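Local coordinates for pentacotripeptide-repeat region of PRORP domain-containing protein (Brachypodium distachyon, PDB 4ME2) that is the chloroplast pentatricopeptide repeat protein THA8, built of helix-turn-helix repeats, and probably binds specific RNA sequences, group II intron RNA among them, at residues G182-A187 against K212-L217; K170-V175 against E204-V209; Q54-L59 against A75-L80. All blocks are in the same frame, centred on the assembly; numbering follows the deposited sequence.

How the interactions relate
All three contacts join helices mainly through apolar side chains, and no hydrogen bond crosses any of them. Interactions 1 and 2 are buried and share helix 204-216, which meets helix 168-180 in interaction 2 and the start of helix 184-197 in interaction 1. The centres of interactions 1 and 2 lie 12 Å apart. A methionine takes part in both, Met-206 at the centre of interaction 2, Met-214 beside Ala-184 and Leu-217 in interaction 1. Interaction 3, on the opposite side of the chain's centre, joins helices 47-59 and 66-77. It is only partly buried and made by alanines and leucines, with CA of Leu-56 5.4 Å from CA of Ala-76.

Interaction 1: residues G182-A187 against K212-L217; sequences GRARAA and KGMKRL
One face of the Arg-216 guanidinium carries CG of Leu-217, 4.3 Å above the plane and toward the margin of the group, so consecutive residues pack at the edge of the contact. The setting is the helix-turn-helix repeat array of a pentatricopeptide repeat protein. Gly-182, with a positive phi of 81°, ends helix 168-180 in a Schellman motif, Arg-183 occupies the N-cap position, and helix 184-197 then starts beside the last turn of helix 204-216. Ala-184 is central, its CB directed at the other segment and lying 3.7 Å from CD1 of Leu-217. That same CD1 of Leu-217 also reaches CA of Gly-182, at 4.1 Å, while CD2 of Leu-217 meets CA of Gly-182 at 4.0 Å. Met-214, one turn before Leu-217, reaches in alongside. Its CG is anti to the carbonyl carbon, and bends at chi2 (-57°) and chi3 (97°) bring the terminal methyl across to the alanines. Leu-219 touches both Ala-184 and Met-214, while Leu-178 and Val-179 of helix 168-180 meet Ala-187, extending the apolar layer. No hydrogen bond links the segments. CE of Met-214 makes an apolar contact with CB of Ala-187 at 4.0 Å, and the same CE of Met-214 lies in van der Waals contact with the carbonyl O of Ala-184, at 3.5 Å.

Interaction 2: residues K170-V175 against E204-V209; sequences KLTRLV and EYMYRV
The side chains of Thr-172 and Met-206 run alongside one another, pointing opposite ways, and this overlap sets the centre of the contact. The methionine has CG anti to the backbone N (chi1 173°), and bends at chi2 and chi3 turn its far end toward the neighbouring helix. As a result CE of Met-206 arrives beside Thr-172, 3.4 Å from OG1 of Thr-172. That hydroxyl is hydrogen-bonded to the carbonyl O of Val-168, one turn earlier, so the buried oxygen has a partner in its own helix while the methyl rests against it. Val-175 crosses Met-206 at about a right angle: its CG2 lies 3.9 Å from CE of Met-206, and its CG1 lies 4.0 Å from SD of the same methionine. The thioether thus runs over the valine with both its sulfur and its methyl engaged. Helices 168-180 and 204-216 run nearly parallel, with helix 184-197 between them in the chain, as in the helical arrays of pentatricopeptide repeat proteins; their local axes lie at 12° with a closest approach of 10.4 Å. Helix 184-197 packs against Leu-171 and Val-175 through Val-190. On the more exposed side, Tyr-205 crosses Thr-172 obliquely. The threonine places CG2 anti to its backbone N, and CG2 of Thr-172 sits 3.7 Å from CE2 of Tyr-205 and equally near CD2 of that ring. Val-209 CG2 supports one face of the Tyr-205 ring from within its own helix, 3.6 Å above the plane and displaced from the ring centre. The other branch of Val-209, CG1, turns to Val-175, crossing it obliquely, with CG1 of Val-209 4.0 Å from CG1 of Val-175.

Interaction 3: residues Q54-L59 against A75-L80; sequences QALKRL and AALGRL
The two backbones come closest at Leu-56 and Ala-76, whose CA atoms are 5.4 Å apart, where helix 47-59 passes helix 66-77 beside a type I beta turn spanning Leu-77 to Leu-80. Such proximity is consistent with the small side chain of Ala-76. Its CB points at the opposing helix and lies 3.7 Å from the backbone N of Leu-56, and CB of Ala-55 adds a methyl-to-methyl contact with CB of Ala-76 at 3.9 Å. Leu-59 reaches the same alanine from one turn further on: with CG anti to the carbonyl carbon (chi1 -69°), its CD1 stands 4.1 Å from CB of Ala-76. Toward the interior, Leu-56 and Leu-77 cross obliquely and meet tip to tip, CD2 of Leu-56 being 4.1 Å from CD1 of Leu-77. Leu-92 and Leu-100 lie against Leu-56, whereas Leu-85 and Ala-104 receive Leu-77, tying the pair to helices 82-94 and 98-109. The result is a close, alanine-lined contact of consecutive helices packed side by side, as in the helix-turn-helix arrays of the pentatricopeptide repeat family.

Interaction 1: residues G182-A187 against K212-L217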
ATOM      1  N   GLY A 182       4.922   2.985 -11.844  1.00 19.47           N
ATOM      2  CA  GLY A 182       4.070   2.834 -13.025  1.00 19.85           C
ATOM      3  C   GLY A 182       2.654   2.354 -12.755  1.00 19.75           C
ATOM      4  O   GLY A 182       1.941   1.970 -13.686  1.00 20.43           O
ATOM      5  N   ARG A 183       2.226   2.399 -11.496  1.00 19.02           N
ATOM      6  CA  ARG A 183       0.904   1.892 -11.136  1.00 18.83           C
ATOM      7  C   ARG A 183      -0.107   3.030 -11.137  1.00 18.76           C
ATOM      8  O   ARG A 183      -0.541   3.518 -10.084  1.00 18.42           O
ATOM      9  CB  ARG A 183       0.940   1.139  -9.797  1.00 18.87           C
ATOM     10  CG  ARG A 183       1.982   0.021  -9.700  1.00 19.64           C
ATOM     11  CD  ARG A 183       2.036  -0.895 -10.918  1.00 20.79           C
ATOM     12  NE  ARG A 183       0.724  -1.402 -11.316  1.00 20.69           N
ATOM     13  CZ  ARG A 183       0.402  -1.738 -12.564  1.00 20.99           C
ATOM     14  NH1 ARG A 183       1.296  -1.626 -13.544  1.00 22.21           N
ATOM     15  NH2 ARG A 183      -0.817  -2.187 -12.838  1.00 21.48           N
ATOM     16  N   ALA A 184      -0.482   3.436 -12.345  1.00 18.33           N
ATOM     17  CA  ALA A 184      -1.269   4.644 -12.569  1.00 18.81           C
ATOM     18  C   ALA A 184      -2.686   4.551 -12.030  1.00 18.79           C
ATOM     19  O   ALA A 184      -3.156   5.464 -11.349  1.00 18.76           O
ATOM     20  CB  ALA A 184      -1.290   4.983 -14.048  1.00 19.26           C
ATOM     21  N   ARG A 185      -3.368   3.457 -12.346  1.00 19.03           N
ATOM     22  CA  ARG A 185      -4.731   3.262 -11.875  1.00 19.10           C
ATOM     23  C   ARG A 185      -4.792   3.240 -10.346  1.00 18.75           C
ATOM     24  O   ARG A 185      -5.680   3.857  -9.748  1.00 19.27           O
ATOM     25  CB  ARG A 185      -5.321   1.973 -12.466  1.00 20.12           C
ATOM     26  CG  ARG A 185      -6.750   1.670 -12.037  1.00 22.40           C
ATOM     27  CD  ARG A 185      -7.709   2.803 -12.373  1.00 22.63           C
ATOM     28  NE  ARG A 185      -7.747   3.097 -13.805  1.00 24.12           N
ATOM     29  CZ  ARG A 185      -8.290   4.187 -14.336  1.00 23.93           C
ATOM     30  NH1 ARG A 185      -8.853   5.104 -13.560  1.00 25.28           N
ATOM     31  NH2 ARG A 185      -8.266   4.359 -15.654  1.00 25.43           N
ATOM     32  N   ALA A 186      -3.850   2.526  -9.728  1.00 18.69           N
ATOM     33  CA  ALA A 186      -3.740   2.477  -8.267  1.00 18.56           C
ATOM     34  C   ALA A 186      -3.551   3.876  -7.671  1.00 18.75           C
ATOM     35  O   ALA A 186      -4.221   4.235  -6.698  1.00 18.63           O
ATOM     36  CB  ALA A 186      -2.614   1.542  -7.833  1.00 18.56           C
ATOM     37  N   ALA A 187      -2.657   4.668  -8.263  1.00 18.61           N
ATOM     38  CA  ALA A 187      -2.437   6.039  -7.793  1.00 18.84           C
ATOM     39  C   ALA A 187      -3.727   6.863  -7.916  1.00 19.53           C
ATOM     40  O   ALA A 187      -4.140   7.563  -6.977  1.00 19.68           O
ATOM     41  CB  ALA A 187      -1.290   6.694  -8.562  1.00 18.86           C
ATOM     42  N   LYS A 212       1.238  15.176 -13.601  1.00 27.35           N
ATOM     43  CA  LYS A 212       2.356  14.764 -14.446  1.00 27.36           C
ATOM     44  C   LYS A 212       2.444  13.237 -14.535  1.00 26.46           C
ATOM     45  O   LYS A 212       2.788  12.679 -15.579  1.00 26.04           O
ATOM     46  CB  LYS A 212       3.670  15.375 -13.932  1.00 29.42           C
ATOM     47  CG  LYS A 212       3.607  16.889 -13.721  1.00 30.61           C
ATOM     48  CD  LYS A 212       4.789  17.451 -12.933  1.00 32.66           C
ATOM     49  CE  LYS A 212       5.945  17.864 -13.834  1.00 34.11           C
ATOM     50  NZ  LYS A 212       6.863  18.823 -13.153  1.00 36.58           N
ATOM     51  N   GLY A 213       2.116  12.565 -13.432  1.00 25.08           N
ATOM     52  CA  GLY A 213       2.126  11.107 -13.395  1.00 23.92           C
ATOM     53  C   GLY A 213       1.092  10.478 -14.317  1.00 23.30           C
ATOM     54  O   GLY A 213       1.414   9.591 -15.105  1.00 22.88           O
ATOM     55  N   MET A 214      -0.149  10.942 -14.221  1.00 23.68           N
ATOM     56  CA  MET A 214      -1.216  10.402 -15.066  1.00 23.05           C
ATOM     57  C   MET A 214      -0.895  10.594 -16.544  1.00 24.54           C
ATOM     58  O   MET A 214      -1.058   9.673 -17.344  1.00 24.92           O
ATOM     59  CB  MET A 214      -2.562  11.025 -14.711  1.00 22.41           C
ATOM     60  CG  MET A 214      -3.060  10.692 -13.312  1.00 21.32           C
ATOM     61  SD  MET A 214      -3.238   8.932 -12.953  1.00 20.02           S
ATOM     62  CE  MET A 214      -1.686   8.597 -12.110  1.00 20.54           C
ATOM     63  N   LYS A 215      -0.415  11.782 -16.893  1.00 25.32           N
ATOM     64  CA  LYS A 215      -0.088  12.086 -18.284  1.00 27.64           C
ATOM     65  C   LYS A 215       1.008  11.163 -18.792  1.00 27.11           C
ATOM     66  O   LYS A 215       0.860  10.507 -19.824  1.00 27.71           O
ATOM     67  CB  LYS A 215       0.334  13.547 -18.424  1.00 29.45           C
ATOM     68  CG  LYS A 215       0.724  13.939 -19.836  1.00 32.22           C
ATOM     69  CD  LYS A 215       0.910  15.441 -19.931  1.00 34.55           C
ATOM     70  CE  LYS A 215       0.761  15.913 -21.365  1.00 35.97           C
ATOM     71  NZ  LYS A 215       0.544  17.385 -21.417  1.00 37.95           N
ATOM     72  N   ARG A 216       2.104  11.104 -18.041  1.00 26.63           N
ATOM     73  CA  ARG A 216       3.259  10.294 -18.399  1.00 26.30           C
ATOM     74  C   ARG A 216       2.897   8.819 -18.621  1.00 25.15           C
ATOM     75  O   ARG A 216       3.456   8.159 -19.491  1.00 25.21           O
ATOM     76  CB  ARG A 216       4.339  10.440 -17.315  1.00 26.75           C
ATOM     77  CG  ARG A 216       5.703   9.855 -17.656  1.00 27.44           C
ATOM     78  CD  ARG A 216       6.736  10.165 -16.574  1.00 27.75           C
ATOM     79  NE  ARG A 216       6.375   9.570 -15.291  1.00 27.37           N
ATOM     80  CZ  ARG A 216       6.585   8.295 -14.986  1.00 27.94           C
ATOM     81  NH1 ARG A 216       7.164   7.492 -15.868  1.00 28.47           N
ATOM     82  NH2 ARG A 216       6.221   7.823 -13.803  1.00 27.71           N
ATOM     83  N   LEU A 217       1.945   8.315 -17.839  1.00 24.51           N
ATOM     84  CA  LEU A 217       1.563   6.907 -17.886  1.00 23.79           C
ATOM     85  C   LEU A 217       0.359   6.615 -18.787  1.00 24.27           C
ATOM     86  O   LEU A 217      -0.102   5.475 -18.875  1.00 25.03           O
ATOM     87  CB  LEU A 217       1.322   6.381 -16.468  1.00 23.73           C
ATOM     88  CG  LEU A 217       2.580   6.422 -15.599  1.00 23.23           C
ATOM     89  CD1 LEU A 217       2.220   6.272 -14.128  1.00 22.90           C
ATOM     90  CD2 LEU A 217       3.565   5.354 -16.040  1.00 23.12           C
TER

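Interaction 2: residues K170-V175 against E204-V209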
ATOM      1  N   LYS A 170       2.243  11.286   4.426  1.00 27.84           N
ATOM      2  CA  LYS A 170       2.347   9.846   4.224  1.00 27.22           C
ATOM      3  C   LYS A 170       1.501   9.388   3.039  1.00 26.03           C
ATOM      4  O   LYS A 170       1.923   8.521   2.268  1.00 24.35           O
ATOM      5  CB  LYS A 170       1.950   9.099   5.493  1.00 28.61           C
ATOM      6  CG  LYS A 170       2.935   9.281   6.632  1.00 29.64           C
ATOM      7  CD  LYS A 170       2.415   8.644   7.908  1.00 31.46           C
ATOM      8  CE  LYS A 170       3.555   8.040   8.711  1.00 33.06           C
ATOM      9  NZ  LYS A 170       3.046   7.430   9.972  1.00 35.32           N
ATOM     10  N   LEU A 171       0.317   9.970   2.885  1.00 24.98           N
ATOM     11  CA  LEU A 171      -0.527   9.644   1.736  1.00 24.15           C
ATOM     12  C   LEU A 171       0.177  10.012   0.432  1.00 23.52           C
ATOM     13  O   LEU A 171       0.107   9.272  -0.558  1.00 22.17           O
ATOM     14  CB  LEU A 171      -1.877  10.355   1.832  1.00 25.01           C
ATOM     15  CG  LEU A 171      -2.926   9.920   0.805  1.00 25.17           C
ATOM     16  CD1 LEU A 171      -3.426   8.513   1.106  1.00 26.38           C
ATOM     17  CD2 LEU A 171      -4.079  10.911   0.760  1.00 26.81           C
ATOM     18  N   THR A 172       0.867  11.150   0.433  1.00 23.44           N
ATOM     19  CA  THR A 172       1.558  11.617  -0.768  1.00 23.28           C
ATOM     20  C   THR A 172       2.749  10.715  -1.091  1.00 22.76           C
ATOM     21  O   THR A 172       3.059  10.479  -2.263  1.00 21.96           O
ATOM     22  CB  THR A 172       1.992  13.097  -0.649  1.00 23.68           C
ATOM     23  OG1 THR A 172       0.841  13.909  -0.371  1.00 24.12           O
ATOM     24  CG2 THR A 172       2.620  13.581  -1.956  1.00 24.21           C
ATOM     25  N   ARG A 173       3.409  10.213  -0.049  1.00 23.08           N
ATOM     26  CA  ARG A 173       4.505   9.257  -0.208  1.00 23.15           C
ATOM     27  C   ARG A 173       4.044   8.002  -0.939  1.00 21.11           C
ATOM     28  O   ARG A 173       4.739   7.516  -1.832  1.00 20.81           O
ATOM     29  CB  ARG A 173       5.097   8.857   1.144  1.00 25.50           C
ATOM     30  CG  ARG A 173       6.036   9.889   1.745  1.00 29.03           C
ATOM     31  CD  ARG A 173       6.913   9.296   2.839  1.00 31.62           C
ATOM     32  NE  ARG A 173       7.943   8.393   2.321  1.00 33.89           N
ATOM     33  CZ  ARG A 173       9.056   8.787   1.705  1.00 35.17           C
ATOM     34  NH1 ARG A 173       9.299  10.078   1.504  1.00 35.95           N
ATOM     35  NH2 ARG A 173       9.928   7.883   1.277  1.00 36.30           N
ATOM     36  N   LEU A 174       2.882   7.484  -0.550  1.00 20.40           N
ATOM     37  CA  LEU A 174       2.306   6.320  -1.224  1.00 19.30           C
ATOM     38  C   LEU A 174       1.988   6.636  -2.687  1.00 18.97           C
ATOM     39  O   LEU A 174       2.297   5.844  -3.585  1.00 17.95           O
ATOM     40  CB  LEU A 174       1.063   5.824  -0.486  1.00 19.27           C
ATOM     41  CG  LEU A 174       0.259   4.721  -1.183  1.00 18.61           C
ATOM     42  CD1 LEU A 174       1.098   3.472  -1.427  1.00 18.63           C
ATOM     43  CD2 LEU A 174      -0.973   4.370  -0.364  1.00 18.65           C
ATOM     44  N   VAL A 175       1.391   7.801  -2.930  1.00 19.29           N
ATOM     45  CA  VAL A 175       1.019   8.188  -4.290  1.00 19.32           C
ATOM     46  C   VAL A 175       2.269   8.387  -5.162  1.00 19.10           C
ATOM     47  O   VAL A 175       2.308   7.950  -6.310  1.00 18.51           O
ATOM     48  CB  VAL A 175       0.111   9.442  -4.302  1.00 19.81           C
ATOM     49  CG1 VAL A 175      -0.007   9.998  -5.710  1.00 19.97           C
ATOM     50  CG2 VAL A 175      -1.267   9.114  -3.735  1.00 20.22           C
ATOM     51  N   GLU A 204      -0.187  21.693  -3.269  1.00 36.43           N
ATOM     52  CA  GLU A 204       0.182  21.802  -4.678  1.00 35.66           C
ATOM     53  C   GLU A 204       1.004  20.598  -5.105  1.00 33.75           C
ATOM     54  O   GLU A 204       0.840  20.093  -6.217  1.00 32.82           O
ATOM     55  CB  GLU A 204       0.979  23.079  -4.944  1.00 37.38           C
ATOM     56  CG  GLU A 204       1.506  23.195  -6.367  1.00 39.40           C
ATOM     57  CD  GLU A 204       2.188  24.523  -6.641  1.00 40.97           C
ATOM     58  OE1 GLU A 204       2.750  25.121  -5.698  1.00 42.47           O
ATOM     59  OE2 GLU A 204       2.168  24.967  -7.808  1.00 41.99           O
ATOM     60  N   TYR A 205       1.892  20.152  -4.217  1.00 32.25           N
ATOM     61  CA  TYR A 205       2.738  18.992  -4.488  1.00 29.69           C
ATOM     62  C   TYR A 205       1.954  17.735  -4.887  1.00 28.29           C
ATOM     63  O   TYR A 205       2.325  17.066  -5.839  1.00 27.16           O
ATOM     64  CB  TYR A 205       3.669  18.703  -3.306  1.00 29.90           C
ATOM     65  CG  TYR A 205       4.647  17.576  -3.550  1.00 29.14           C
ATOM     66  CD1 TYR A 205       5.471  17.574  -4.673  1.00 29.50           C
ATOM     67  CD2 TYR A 205       4.749  16.516  -2.653  1.00 29.08           C
ATOM     68  CE1 TYR A 205       6.364  16.545  -4.901  1.00 28.77           C
ATOM     69  CE2 TYR A 205       5.644  15.485  -2.867  1.00 28.64           C
ATOM     70  CZ  TYR A 205       6.445  15.506  -3.994  1.00 28.96           C
ATOM     71  OH  TYR A 205       7.337  14.492  -4.213  1.00 29.54           O
ATOM     72  N   MET A 206       0.883  17.411  -4.168  1.00 27.62           N
ATOM     73  CA  MET A 206       0.072  16.249  -4.539  1.00 26.92           C
ATOM     74  C   MET A 206      -0.477  16.385  -5.960  1.00 27.08           C
ATOM     75  O   MET A 206      -0.471  15.423  -6.729  1.00 26.38           O
ATOM     76  CB  MET A 206      -1.077  16.042  -3.559  1.00 27.46           C
ATOM     77  CG  MET A 206      -2.070  14.964  -3.973  1.00 26.19           C
ATOM     78  SD  MET A 206      -1.379  13.299  -4.016  1.00 25.41           S
ATOM     79  CE  MET A 206      -1.726  12.750  -2.349  1.00 25.90           C
ATOM     80  N   TYR A 207      -0.956  17.580  -6.295  1.00 28.17           N
ATOM     81  CA  TYR A 207      -1.514  17.829  -7.625  1.00 27.68           C
ATOM     82  C   TYR A 207      -0.470  17.647  -8.719  1.00 27.35           C
ATOM     83  O   TYR A 207      -0.742  17.039  -9.756  1.00 27.40           O
ATOM     84  CB  TYR A 207      -2.122  19.231  -7.714  1.00 27.23           C
ATOM     85  CG  TYR A 207      -3.285  19.460  -6.784  1.00 28.03           C
ATOM     86  CD1 TYR A 207      -4.359  18.578  -6.749  1.00 27.37           C
ATOM     87  CD2 TYR A 207      -3.319  20.569  -5.943  1.00 28.53           C
ATOM     88  CE1 TYR A 207      -5.430  18.784  -5.896  1.00 28.22           C
ATOM     89  CE2 TYR A 207      -4.382  20.782  -5.086  1.00 29.63           C
ATOM     90  CZ  TYR A 207      -5.434  19.891  -5.070  1.00 28.48           C
ATOM     91  OH  TYR A 207      -6.491  20.099  -4.225  1.00 30.85           O
ATOM     92  N   ARG A 208       0.726  18.179  -8.492  1.00 28.34           N
ATOM     93  CA  ARG A 208       1.780  18.101  -9.492  1.00 27.88           C
ATOM     94  C   ARG A 208       2.228  16.658  -9.701  1.00 27.59           C
ATOM     95  O   ARG A 208       2.457  16.238 -10.833  1.00 26.27           O
ATOM     96  CB  ARG A 208       2.970  18.983  -9.107  1.00 30.22           C
ATOM     97  CG  ARG A 208       2.638  20.466  -8.985  1.00 32.39           C
ATOM     98  CD  ARG A 208       3.890  21.295  -8.755  1.00 34.47           C
ATOM     99  NE  ARG A 208       4.930  20.946  -9.722  1.00 36.30           N
ATOM    100  CZ  ARG A 208       6.068  21.611  -9.896  1.00 38.06           C
ATOM    101  NH1 ARG A 208       6.341  22.690  -9.169  1.00 38.73           N
ATOM    102  NH2 ARG A 208       6.936  21.196 -10.811  1.00 38.60           N
ATOM    103  N   VAL A 209       2.347  15.911  -8.605  1.00 26.36           N
ATOM    104  CA  VAL A 209       2.710  14.497  -8.677  1.00 26.12           C
ATOM    105  C   VAL A 209       1.730  13.769  -9.590  1.00 24.46           C
ATOM    106  O   VAL A 209       2.135  13.054 -10.511  1.00 24.50           O
ATOM    107  CB  VAL A 209       2.699  13.830  -7.282  1.00 25.93           C
ATOM    108  CG1 VAL A 209       2.822  12.315  -7.399  1.00 25.78           C
ATOM    109  CG2 VAL A 209       3.824  14.382  -6.417  1.00 26.18           C
TER

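Interaction 3: residues Q54-L59 against A75-L80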
ATOM      1  N   GLN A  54      11.939 -18.962   8.412  1.00 24.24           N
ATOM      2  CA  GLN A  54      12.423 -20.173   7.759  1.00 25.25           C
ATOM      3  C   GLN A  54      11.287 -21.080   7.298  1.00 24.64           C
ATOM      4  O   GLN A  54      11.341 -21.636   6.200  1.00 24.18           O
ATOM      5  CB  GLN A  54      13.461 -20.896   8.620  1.00 27.13           C
ATOM      6  CG  GLN A  54      14.790 -20.148   8.667  1.00 28.98           C
ATOM      7  CD  GLN A  54      15.334 -19.819   7.280  1.00 31.17           C
ATOM      8  OE1 GLN A  54      15.704 -20.711   6.518  1.00 33.98           O
ATOM      9  NE2 GLN A  54      15.383 -18.531   6.949  1.00 31.10           N
ATOM     10  N   ALA A  55      10.250 -21.202   8.124  1.00 23.77           N
ATOM     11  CA  ALA A  55       9.073 -21.994   7.773  1.00 24.27           C
ATOM     12  C   ALA A  55       8.365 -21.443   6.537  1.00 23.58           C
ATOM     13  O   ALA A  55       7.980 -22.205   5.653  1.00 24.32           O
ATOM     14  CB  ALA A  55       8.111 -22.080   8.950  1.00 24.50           C
ATOM     15  N   LEU A  56       8.190 -20.124   6.471  1.00 22.41           N
ATOM     16  CA  LEU A  56       7.507 -19.526   5.329  1.00 21.77           C
ATOM     17  C   LEU A  56       8.283 -19.779   4.036  1.00 21.76           C
ATOM     18  O   LEU A  56       7.691 -20.082   3.002  1.00 21.95           O
ATOM     19  CB  LEU A  56       7.269 -18.027   5.543  1.00 21.37           C
ATOM     20  CG  LEU A  56       6.514 -17.303   4.423  1.00 21.11           C
ATOM     21  CD1 LEU A  56       5.243 -18.042   4.046  1.00 21.27           C
ATOM     22  CD2 LEU A  56       6.201 -15.865   4.812  1.00 20.90           C
ATOM     23  N   LYS A  57       9.605 -19.653   4.105  1.00 22.07           N
ATOM     24  CA  LYS A  57      10.464 -19.953   2.959  1.00 22.57           C
ATOM     25  C   LYS A  57      10.357 -21.437   2.565  1.00 23.23           C
ATOM     26  O   LYS A  57      10.168 -21.765   1.393  1.00 23.07           O
ATOM     27  CB  LYS A  57      11.910 -19.523   3.248  1.00 22.78           C
ATOM     28  CG  LYS A  57      12.096 -18.006   3.262  1.00 23.41           C
ATOM     29  CD  LYS A  57      13.351 -17.549   4.002  1.00 24.89           C
ATOM     30  CE  LYS A  57      14.629 -18.053   3.355  1.00 26.25           C
ATOM     31  NZ  LYS A  57      15.838 -17.594   4.095  1.00 27.37           N
ATOM     32  N   ARG A  58      10.435 -22.323   3.555  1.00 24.04           N
ATOM     33  CA  ARG A  58      10.321 -23.762   3.331  1.00 25.17           C
ATOM     34  C   ARG A  58       8.989 -24.136   2.677  1.00 24.74           C
ATOM     35  O   ARG A  58       8.952 -24.916   1.725  1.00 24.91           O
ATOM     36  CB  ARG A  58      10.491 -24.500   4.660  1.00 27.12           C
ATOM     37  CG  ARG A  58      10.451 -26.016   4.572  1.00 29.65           C
ATOM     38  CD  ARG A  58      10.521 -26.647   5.959  1.00 31.73           C
ATOM     39  NE  ARG A  58       9.280 -26.479   6.722  1.00 34.29           N
ATOM     40  CZ  ARG A  58       9.178 -25.851   7.894  1.00 34.99           C
ATOM     41  NH1 ARG A  58      10.246 -25.324   8.482  1.00 36.16           N
ATOM     42  NH2 ARG A  58       7.997 -25.762   8.491  1.00 35.62           N
ATOM     43  N   LEU A  59       7.900 -23.564   3.187  1.00 23.69           N
ATOM     44  CA  LEU A  59       6.554 -23.858   2.690  1.00 23.66           C
ATOM     45  C   LEU A  59       6.317 -23.391   1.258  1.00 22.95           C
ATOM     46  O   LEU A  59       5.412 -23.882   0.581  1.00 24.95           O
ATOM     47  CB  LEU A  59       5.491 -23.244   3.610  1.00 23.18           C
ATOM     48  CG  LEU A  59       5.348 -23.878   4.998  1.00 23.81           C
ATOM     49  CD1 LEU A  59       4.480 -23.012   5.901  1.00 23.78           C
ATOM     50  CD2 LEU A  59       4.791 -25.288   4.887  1.00 24.33           C
ATOM     51  N   ALA A  75      -0.065 -20.078   8.096  1.00 22.35           N
ATOM     52  CA  ALA A  75       0.458 -21.237   8.814  1.00 22.94           C
ATOM     53  C   ALA A  75       1.768 -20.920   9.534  1.00 22.80           C
ATOM     54  O   ALA A  75       1.954 -21.287  10.692  1.00 24.28           O
ATOM     55  CB  ALA A  75       0.644 -22.416   7.867  1.00 23.33           C
ATOM     56  N   ALA A  76       2.676 -20.234   8.852  1.00 22.13           N
ATOM     57  CA  ALA A  76       4.003 -20.001   9.417  1.00 22.50           C
ATOM     58  C   ALA A  76       4.044 -18.844  10.419  1.00 22.32           C
ATOM     59  O   ALA A  76       4.818 -18.877  11.388  1.00 22.77           O
ATOM     60  CB  ALA A  76       5.016 -19.792   8.305  1.00 22.60           C
ATOM     61  N   LEU A  77       3.199 -17.840  10.201  1.00 22.20           N
ATOM     62  CA  LEU A  77       3.278 -16.596  10.969  1.00 22.80           C
ATOM     63  C   LEU A  77       2.096 -16.373  11.907  1.00 23.42           C
ATOM     64  O   LEU A  77       2.097 -15.426  12.698  1.00 23.31           O
ATOM     65  CB  LEU A  77       3.402 -15.397  10.020  1.00 22.91           C
ATOM     66  CG  LEU A  77       4.353 -15.487   8.824  1.00 22.97           C
ATOM     67  CD1 LEU A  77       4.241 -14.238   7.964  1.00 22.77           C
ATOM     68  CD2 LEU A  77       5.794 -15.710   9.253  1.00 23.69           C
ATOM     69  N   GLY A  78       1.101 -17.246  11.821  1.00 24.01           N
ATOM     70  CA  GLY A  78      -0.174 -17.043  12.502  1.00 25.04           C
ATOM     71  C   GLY A  78      -0.184 -17.130  14.015  1.00 25.92           C
ATOM     72  O   GLY A  78      -1.172 -16.762  14.644  1.00 26.53           O
ATOM     73  N   ARG A  79       0.902 -17.623  14.606  1.00 26.32           N
ATOM     74  CA  ARG A  79       0.995 -17.727  16.065  1.00 27.37           C
ATOM     75  C   ARG A  79       1.806 -16.588  16.692  1.00 26.32           C
ATOM     76  O   ARG A  79       1.899 -16.487  17.922  1.00 27.04           O
ATOM     77  CB  ARG A  79       1.594 -19.081  16.489  1.00 29.24           C
ATOM     78  CG  ARG A  79       0.982 -20.327  15.854  1.00 32.86           C
ATOM     79  CD  ARG A  79      -0.472 -20.544  16.249  1.00 35.34           C
ATOM     80  NE  ARG A  79      -0.886 -21.938  16.071  1.00 38.43           N
ATOM     81  CZ  ARG A  79      -2.151 -22.352  16.016  1.00 39.53           C
ATOM     82  NH1 ARG A  79      -3.151 -21.482  16.113  1.00 40.19           N
ATOM     83  NH2 ARG A  79      -2.421 -23.641  15.853  1.00 41.69           N
ATOM     84  N   LEU A  80       2.386 -15.729  15.854  1.00 24.46           N
ATOM     85  CA  LEU A  80       3.321 -14.700  16.326  1.00 23.55           C
ATOM     86  C   LEU A  80       2.633 -13.501  16.957  1.00 23.09           C
ATOM     87  O   LEU A  80       1.626 -13.024  16.443  1.00 22.32           O
ATOM     88  CB  LEU A  80       4.199 -14.202  15.180  1.00 23.03           C
ATOM     89  CG  LEU A  80       5.188 -15.159  14.515  1.00 22.66           C
ATOM     90  CD1 LEU A  80       5.827 -14.466  13.324  1.00 22.44           C
ATOM     91  CD2 LEU A  80       6.254 -15.644  15.488  1.00 23.29           C
TER